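Long-range contact in purine nucleosidase, (IunH-1) (Sulfolobus solfataricus, PDB 3T8J), which belongs to the nucleosidase clan and carries a sodium ion in a metal site of its mixed alpha/beta fold: residues 70-75 and 165-170. Residues are numbered along the deposited sequence; the frame is centred on the assembly and turned at random.
Sequences KNYITV and IWVDPD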
loop_
_atom_site.group_PDB
_atom_site.type_symbol
_atom_site.label_atom_id
_atom_site.label_comp_id
_atom_site.label_asym_id
_atom_site.label_seq_id
_atom_site.Cartn_x
_atom_site.Cartn_y
_atom_site.Cartn_z
ATOM N N LYS A 70 14.540 -1.169 -4.614
ATOM C CA LYS A 70 14.415 -1.741 -3.286
ATOM C C LYS A 70 15.746 -2.193 -2.708
ATOM O O LYS A 70 16.698 -2.421 -3.436
ATOM C CB LYS A 70 13.442 -2.898 -3.321
ATOM C CG LYS A 70 12.027 -2.324 -3.661
ATOM C CD LYS A 70 10.933 -3.239 -3.468
ATOM C CE LYS A 70 9.570 -2.559 -3.601
ATOM N NZ LYS A 70 9.344 -1.598 -4.778
ATOM N N ASN A 71 15.766 -2.322 -1.403
ATOM C CA ASN A 71 16.866 -3.038 -0.768
ATOM C C ASN A 71 16.653 -4.532 -0.930
ATOM O O ASN A 71 15.515 -4.980 -1.161
ATOM C CB ASN A 71 16.916 -2.643 0.706
ATOM C CG ASN A 71 17.349 -1.186 0.897
ATOM O OD1 ASN A 71 18.181 -0.668 0.144
ATOM N ND2 ASN A 71 16.794 -0.536 1.903
ATOM N N TYR A 72 17.718 -5.326 -0.781
ATOM C CA TYR A 72 17.624 -6.774 -0.857
ATOM C C TYR A 72 18.635 -7.366 0.140
ATOM O O TYR A 72 19.371 -6.622 0.775
ATOM C CB TYR A 72 17.837 -7.287 -2.306
ATOM C CG TYR A 72 19.277 -7.391 -2.711
ATOM C CD1 TYR A 72 19.869 -8.633 -2.897
ATOM C CD2 TYR A 72 20.078 -6.263 -2.862
ATOM C CE1 TYR A 72 21.207 -8.761 -3.244
ATOM C CE2 TYR A 72 21.432 -6.387 -3.198
ATOM C CZ TYR A 72 22.004 -7.637 -3.373
ATOM O OH TYR A 72 23.372 -7.759 -3.661
ATOM N N ILE A 73 18.604 -8.684 0.297
ATOM C CA ILE A 73 19.651 -9.400 1.051
ATOM C C ILE A 73 20.253 -10.480 0.172
ATOM O O ILE A 73 19.538 -11.136 -0.618
ATOM C CB ILE A 73 19.115 -10.006 2.360
ATOM C CG1 ILE A 73 17.981 -10.996 2.112
ATOM C CG2 ILE A 73 18.615 -8.887 3.294
ATOM C CD1 ILE A 73 17.610 -11.853 3.328
ATOM N N THR A 74 21.579 -10.659 0.285
ATOM C CA THR A 74 22.206 -11.854 -0.229
ATOM C C THR A 74 21.879 -13.049 0.696
ATOM O O THR A 74 21.439 -12.854 1.844
ATOM C CB THR A 74 23.703 -11.666 -0.393
ATOM O OG1 THR A 74 24.258 -11.270 0.871
ATOM C CG2 THR A 74 24.012 -10.607 -1.483
ATOM N N VAL A 75 22.079 -14.260 0.186
ATOM C CA VAL A 75 21.794 -15.496 0.909
ATOM C C VAL A 75 22.996 -16.486 0.902
ATOM O O VAL A 75 22.884 -17.658 0.500
ATOM C CB VAL A 75 20.478 -16.147 0.441
ATOM C CG1 VAL A 75 19.270 -15.340 0.995
ATOM C CG2 VAL A 75 20.429 -16.236 -1.083
ATOM N N ILE A 165 12.151 -13.011 -8.012
ATOM C CA ILE A 165 11.148 -11.948 -8.151
ATOM C C ILE A 165 11.217 -10.973 -6.975
ATOM O O ILE A 165 11.167 -9.745 -7.151
ATOM C CB ILE A 165 9.723 -12.527 -8.288
ATOM C CG1 ILE A 165 9.651 -13.560 -9.426
ATOM C CG2 ILE A 165 8.647 -11.395 -8.497
ATOM C CD1 ILE A 165 10.014 -13.003 -10.809
ATOM N N TRP A 166 11.355 -11.503 -5.747
ATOM C CA TRP A 166 11.415 -10.668 -4.544
ATOM C C TRP A 166 12.619 -9.670 -4.554
ATOM O O TRP A 166 12.485 -8.533 -4.092
ATOM C CB TRP A 166 11.505 -11.581 -3.294
ATOM C CG TRP A 166 11.617 -10.836 -2.006
ATOM C CD1 TRP A 166 10.596 -10.398 -1.188
ATOM C CD2 TRP A 166 12.833 -10.443 -1.355
ATOM N NE1 TRP A 166 11.100 -9.732 -0.093
ATOM C CE2 TRP A 166 12.475 -9.739 -0.181
ATOM C CE3 TRP A 166 14.197 -10.590 -1.668
ATOM C CZ2 TRP A 166 13.424 -9.209 0.683
ATOM C CZ3 TRP A 166 15.128 -10.061 -0.801
ATOM C CH2 TRP A 166 14.738 -9.374 0.355
ATOM N N VAL A 167 13.773 -10.099 -5.046
ATOM C CA VAL A 167 14.992 -9.240 -5.026
ATOM C C VAL A 167 14.736 -7.924 -5.744
ATOM O O VAL A 167 15.071 -6.840 -5.257
ATOM C CB VAL A 167 16.214 -9.964 -5.592
ATOM C CG1 VAL A 167 17.338 -8.976 -5.982
ATOM C CG2 VAL A 167 16.747 -11.027 -4.586
ATOM N N ASP A 168 14.074 -8.032 -6.904
ATOM C CA ASP A 168 13.768 -6.855 -7.722
ATOM C C ASP A 168 12.390 -6.986 -8.351
ATOM O O ASP A 168 12.270 -7.340 -9.520
ATOM C CB ASP A 168 14.856 -6.540 -8.743
ATOM C CG ASP A 168 14.729 -5.128 -9.310
ATOM O OD1 ASP A 168 13.669 -4.490 -9.103
ATOM O OD2 ASP A 168 15.684 -4.634 -9.963
ATOM N N PRO A 169 11.359 -6.686 -7.556
ATOM C CA PRO A 169 9.991 -6.895 -8.089
ATOM C C PRO A 169 9.598 -5.813 -9.056
ATOM O O PRO A 169 8.696 -6.017 -9.876
ATOM C CB PRO A 169 9.128 -6.890 -6.831
ATOM C CG PRO A 169 9.877 -6.037 -5.873
ATOM C CD PRO A 169 11.348 -6.266 -6.140
ATOM N N ASP A 170 10.275 -4.664 -8.992
ATOM C CA ASP A 170 10.049 -3.597 -9.984
ATOM C C ASP A 170 10.546 -4.046 -11.352
ATOM O O ASP A 170 9.845 -3.924 -12.367
ATOM C CB ASP A 170 10.730 -2.325 -9.477
ATOM C CG ASP A 170 10.155 -1.909 -8.144
ATOM O OD1 ASP A 170 8.992 -1.486 -8.103
ATOM O OD2 ASP A 170 10.836 -2.092 -7.101
HETATM O O HOH W 1 13.529 -2.592 -7.086
#
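Tyr72 and Val167 bring the two backbones closest, CA to CA 5.5 Å, while Lys70 and Asp168 stand 6.8 Å apart by the same measure. Segment 70-75 is the extended end of the loop leading from strand 60-62 to helix 76-79; segment 165-170 is the joint where helix 163-167 gives way to helix 169-177. No backbone-to-backbone hydrogen bond links them; side chains meet side chains and the loop backbone, with one bridging water. The extended Lys70 chain passes obliquely by the CG/CD corner of the Pro169 ring, CD 3.8 Å from Pro169 CG, and bends only at its last torsion (chi4 45°), bringing the ammonium to the Asp170 carboxylate. There NZ forms a salt bridge with OD2 at 2.8 Å, on the syn lone pair, and a weak bond to OD1. Asn263 ties both partners together: its O accepts from Lys70 NZ and its ND2 donates to Asp170 OD1. The water accepts from Lys70 N at 3.0 Å and donates to Asp168 OD1 and Asp170 OD2. Asp168 is the N-cap of helix 169-177, its OD1 also accepting from Ala171 N. Farther along, Tyr72 CD1 packs 4.0 Å from Val167 CG1, the side chains side by side; Val167 lies about 10 Å from the bound sodium ion. Trp166, with CG anti to its backbone N (chi1 178°), presents its six-membered ring to the loop: Ile73 N sits in the ring plane at its edge, and Ile73 CG1 lies 4.0 Å from Trp166 CH2. Ile73 also packs on Thr281 of a second subunit, while Arg269 makes a cation-pi contact with the indole and bonds to Asn71 O and Trp166 O. Thus salt bridge and water dominate one end, apolar packing around Trp166 and Val167 the other; buried Lys70 and Asp170 probably offset each other's charge, and Asp168 couples helix capping to the water bridge.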